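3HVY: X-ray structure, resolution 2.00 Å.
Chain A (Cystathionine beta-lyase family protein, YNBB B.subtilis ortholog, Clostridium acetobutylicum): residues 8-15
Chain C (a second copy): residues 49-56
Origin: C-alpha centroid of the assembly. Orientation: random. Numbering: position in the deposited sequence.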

# COMPACT_ATOMS: atom_id res chain seq x y z
N ARG A 8 -9.38 12.14 38.31
CA ARG A 8 -8.18 11.70 38.99
C ARG A 8 -7.05 11.47 38.00
O ARG A 8 -5.92 11.85 38.25
CB ARG A 8 -8.42 10.43 39.85
CG ARG A 8 -9.18 10.65 41.17
N SER A 9 -7.36 10.87 36.86
CA SER A 9 -6.33 10.57 35.90
C SER A 9 -5.72 11.84 35.30
O SER A 9 -4.51 11.92 35.12
CB SER A 9 -6.88 9.68 34.80
OG SER A 9 -5.84 9.33 33.89
N LEU A 10 -6.57 12.80 34.96
CA LEU A 10 -6.11 14.08 34.44
C LEU A 10 -5.18 14.80 35.42
O LEU A 10 -4.12 15.30 35.04
CB LEU A 10 -7.29 14.99 34.10
CG LEU A 10 -8.14 14.56 32.91
CD1 LEU A 10 -9.38 15.43 32.79
CD2 LEU A 10 -7.28 14.61 31.65
N MSE A 11 -5.58 14.84 36.69
CA MSE A 11 -4.78 15.49 37.70
C MSE A 11 -3.45 14.77 37.90
O MSE A 11 -2.38 15.39 37.87
CB MSE A 11 -5.54 15.57 39.01
CG MSE A 11 -6.79 16.45 38.87
SE MSE A 11 -7.72 16.77 40.58
CE MSE A 11 -8.76 18.20 40.01
N ASN A 12 -3.53 13.46 38.04
CA ASN A 12 -2.36 12.68 38.31
C ASN A 12 -1.39 12.55 37.15
O ASN A 12 -0.18 12.55 37.37
CB ASN A 12 -2.75 11.31 38.84
CG ASN A 12 -3.27 11.40 40.27
OD1 ASN A 12 -2.91 12.32 41.01
ND2 ASN A 12 -4.13 10.45 40.66
N LYS A 13 -1.88 12.46 35.93
CA LYS A 13 -0.95 12.34 34.81
C LYS A 13 -0.48 13.68 34.29
O LYS A 13 0.68 13.82 33.97
CB LYS A 13 -1.50 11.52 33.63
CG LYS A 13 -0.44 11.37 32.48
CD LYS A 13 -0.39 9.99 31.80
CE LYS A 13 0.99 9.71 31.17
NZ LYS A 13 1.26 10.55 29.95
N TYR A 14 -1.38 14.66 34.20
CA TYR A 14 -1.04 15.93 33.55
C TYR A 14 -0.98 17.16 34.46
O TYR A 14 -0.72 18.29 33.98
CB TYR A 14 -2.01 16.21 32.41
CG TYR A 14 -2.05 15.10 31.39
CD1 TYR A 14 -1.05 14.96 30.44
CD2 TYR A 14 -3.10 14.19 31.37
CE1 TYR A 14 -1.08 13.93 29.49
CE2 TYR A 14 -3.14 13.17 30.45
CZ TYR A 14 -2.13 13.05 29.50
OH TYR A 14 -2.16 12.04 28.56
N ASN A 15 -1.17 16.93 35.76
CA ASN A 15 -1.26 18.02 36.70
C ASN A 15 -2.34 19.04 36.34
O ASN A 15 -2.17 20.22 36.58
CB ASN A 15 0.11 18.69 36.90
CG ASN A 15 1.02 17.83 37.73
OD1 ASN A 15 0.58 17.18 38.69
ND2 ASN A 15 2.29 17.81 37.37
N VAL C 49 -6.94 5.67 26.09
CA VAL C 49 -6.18 5.35 24.90
C VAL C 49 -5.02 6.33 24.75
O VAL C 49 -3.87 5.92 24.44
CB VAL C 49 -7.10 5.32 23.66
CG1 VAL C 49 -6.31 5.35 22.39
CG2 VAL C 49 -8.01 4.07 23.68
N LEU C 50 -5.29 7.61 25.01
CA LEU C 50 -4.24 8.64 24.87
C LEU C 50 -3.09 8.32 25.77
O LEU C 50 -1.93 8.37 25.36
CB LEU C 50 -4.79 10.02 25.14
CG LEU C 50 -3.82 11.21 25.11
CD1 LEU C 50 -3.09 11.35 23.74
CD2 LEU C 50 -4.54 12.47 25.50
N LYS C 51 -3.39 7.99 27.01
CA LYS C 51 -2.36 7.60 27.95
C LYS C 51 -1.47 6.45 27.50
O LYS C 51 -0.22 6.50 27.67
CB LYS C 51 -3.00 7.22 29.29
CG LYS C 51 -3.29 8.38 30.20
CD LYS C 51 -3.49 7.91 31.69
CE LYS C 51 -4.86 7.25 31.90
NZ LYS C 51 -5.14 6.86 33.34
N ALA C 52 -2.09 5.39 26.97
CA ALA C 52 -1.36 4.23 26.45
C ALA C 52 -0.41 4.59 25.32
O ALA C 52 0.71 4.10 25.30
CB ALA C 52 -2.33 3.14 25.99
N PHE C 53 -0.86 5.39 24.36
CA PHE C 53 0.01 5.83 23.30
C PHE C 53 1.23 6.57 23.90
O PHE C 53 2.36 6.37 23.48
CB PHE C 53 -0.71 6.85 22.41
CG PHE C 53 -1.49 6.26 21.24
CD1 PHE C 53 -2.65 5.59 21.43
CD2 PHE C 53 -1.05 6.44 19.96
CE1 PHE C 53 -3.35 5.00 20.38
CE2 PHE C 53 -1.76 5.87 18.88
CZ PHE C 53 -2.91 5.17 19.12
N GLN C 54 0.97 7.45 24.85
CA GLN C 54 2.06 8.30 25.41
C GLN C 54 3.02 7.45 26.23
O GLN C 54 4.27 7.61 26.13
CB GLN C 54 1.48 9.44 26.23
CG GLN C 54 0.72 10.43 25.33
CD GLN C 54 0.20 11.65 26.02
OE1 GLN C 54 -0.01 11.67 27.24
NE2 GLN C 54 -0.07 12.69 25.22
N GLU C 55 2.48 6.51 26.99
CA GLU C 55 3.34 5.64 27.78
C GLU C 55 4.22 4.71 26.93
O GLU C 55 5.30 4.41 27.32
CB GLU C 55 2.55 4.88 28.85
CG GLU C 55 1.92 5.84 29.90
CD GLU C 55 0.87 5.19 30.84
OE1 GLU C 55 0.71 3.96 30.78
OE2 GLU C 55 0.22 5.92 31.64
N GLU C 56 3.80 4.36 25.72
CA GLU C 56 4.62 3.57 24.82
C GLU C 56 5.48 4.46 23.92
O GLU C 56 6.22 3.99 23.09
CB GLU C 56 3.74 2.60 24.03
CG GLU C 56 4.44 1.67 23.08
CD GLU C 56 5.42 0.71 23.76
OE1 GLU C 56 5.25 0.48 24.98
OE2 GLU C 56 6.30 0.16 23.04

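A single side-chain oxygen, OE1 of Gln C54, accepts two hydrogen bonds from the other copy of the protein: a short one from Tyr A14 OH at 2.5 Å and a weak one from Lys A13 NZ at 3.2 Å. The two donors are neighbours in sequence, so the last turn of one helix converges on one carbonyl of the other. Both helices enter from earlier in their chains and run nearly parallel, with 20° between their N-to-C directions. Their axes come no closer than 12.4 Å, and the nearest CA atoms across the contact, Lys A13 CA and Lys C51 CA, are 8.5 Å apart. At that spacing the backbones do not touch; the contact is built from side chains, most of them long, with the short Ser A9 met by the extended reach of Lys C51, and it buries 296 Å² in all.

Tyr A14 illustrates the reach. Its CA-to-CB bond points sideways, but with chi1 at -57° (m) the ring carries the hydroxyl to the other helix. Gln C54 OE1 lies at the ring edge, near its plane, where a phenol hydrogen can point at it. The same hydroxyl oxygen also packs against aliphatic carbon, with Tyr A14 OH 3.9 Å from Leu C50 CD2 and 4.2 Å from Lys C51 CG. Gln C54 itself points toward the partner helix with chi1 m and chi2 t. Its amide nitrogen, NE2, is hydrogen-bonded elsewhere in the structure, so both ends of the buried amide are satisfied.

The two lysines pass each other along their aliphatic portions: Lys A13 CD lies 3.7 Å from Lys C51 CG. Like charges would repel, but the chains head in different directions, and Lys A13 NZ and Lys C51 NZ end 8.1 Å apart. Lys A13 points toward the partner, and its chi4 of -71° (m) turns NZ to Gln C54. Lys C51 starts sideways and folds through m, t, m and t rotamers until NZ gives a hydrogen bond to Ser A9 OG, only 2.6 Å away. Ser A9, in the t rotamer, points toward the other helix and presents its hydroxyl oxygen as the acceptor.

The spacing on chain A follows the helix. Ser A9 and Lys A13 are four residues apart, hence about one turn, and are tied by the backbone hydrogen bond from Lys A13 N to Ser A9 O at 2.8 Å; both therefore face the partner. On chain C, Lys C51 and Gln C54 are three residues apart and divide the polar contacts, the former as donor to Ser A9, the latter as acceptor from Lys A13 and Tyr A14.

Glu C55 adds a looser contact. Its OE2 approaches Lys A13 CE to 3.9 Å, but it meets the methylene rather than the charged nitrogen, and the pair makes no salt bridge. The other carboxylate oxygen, OE1, is hydrogen-bonded elsewhere in the structure.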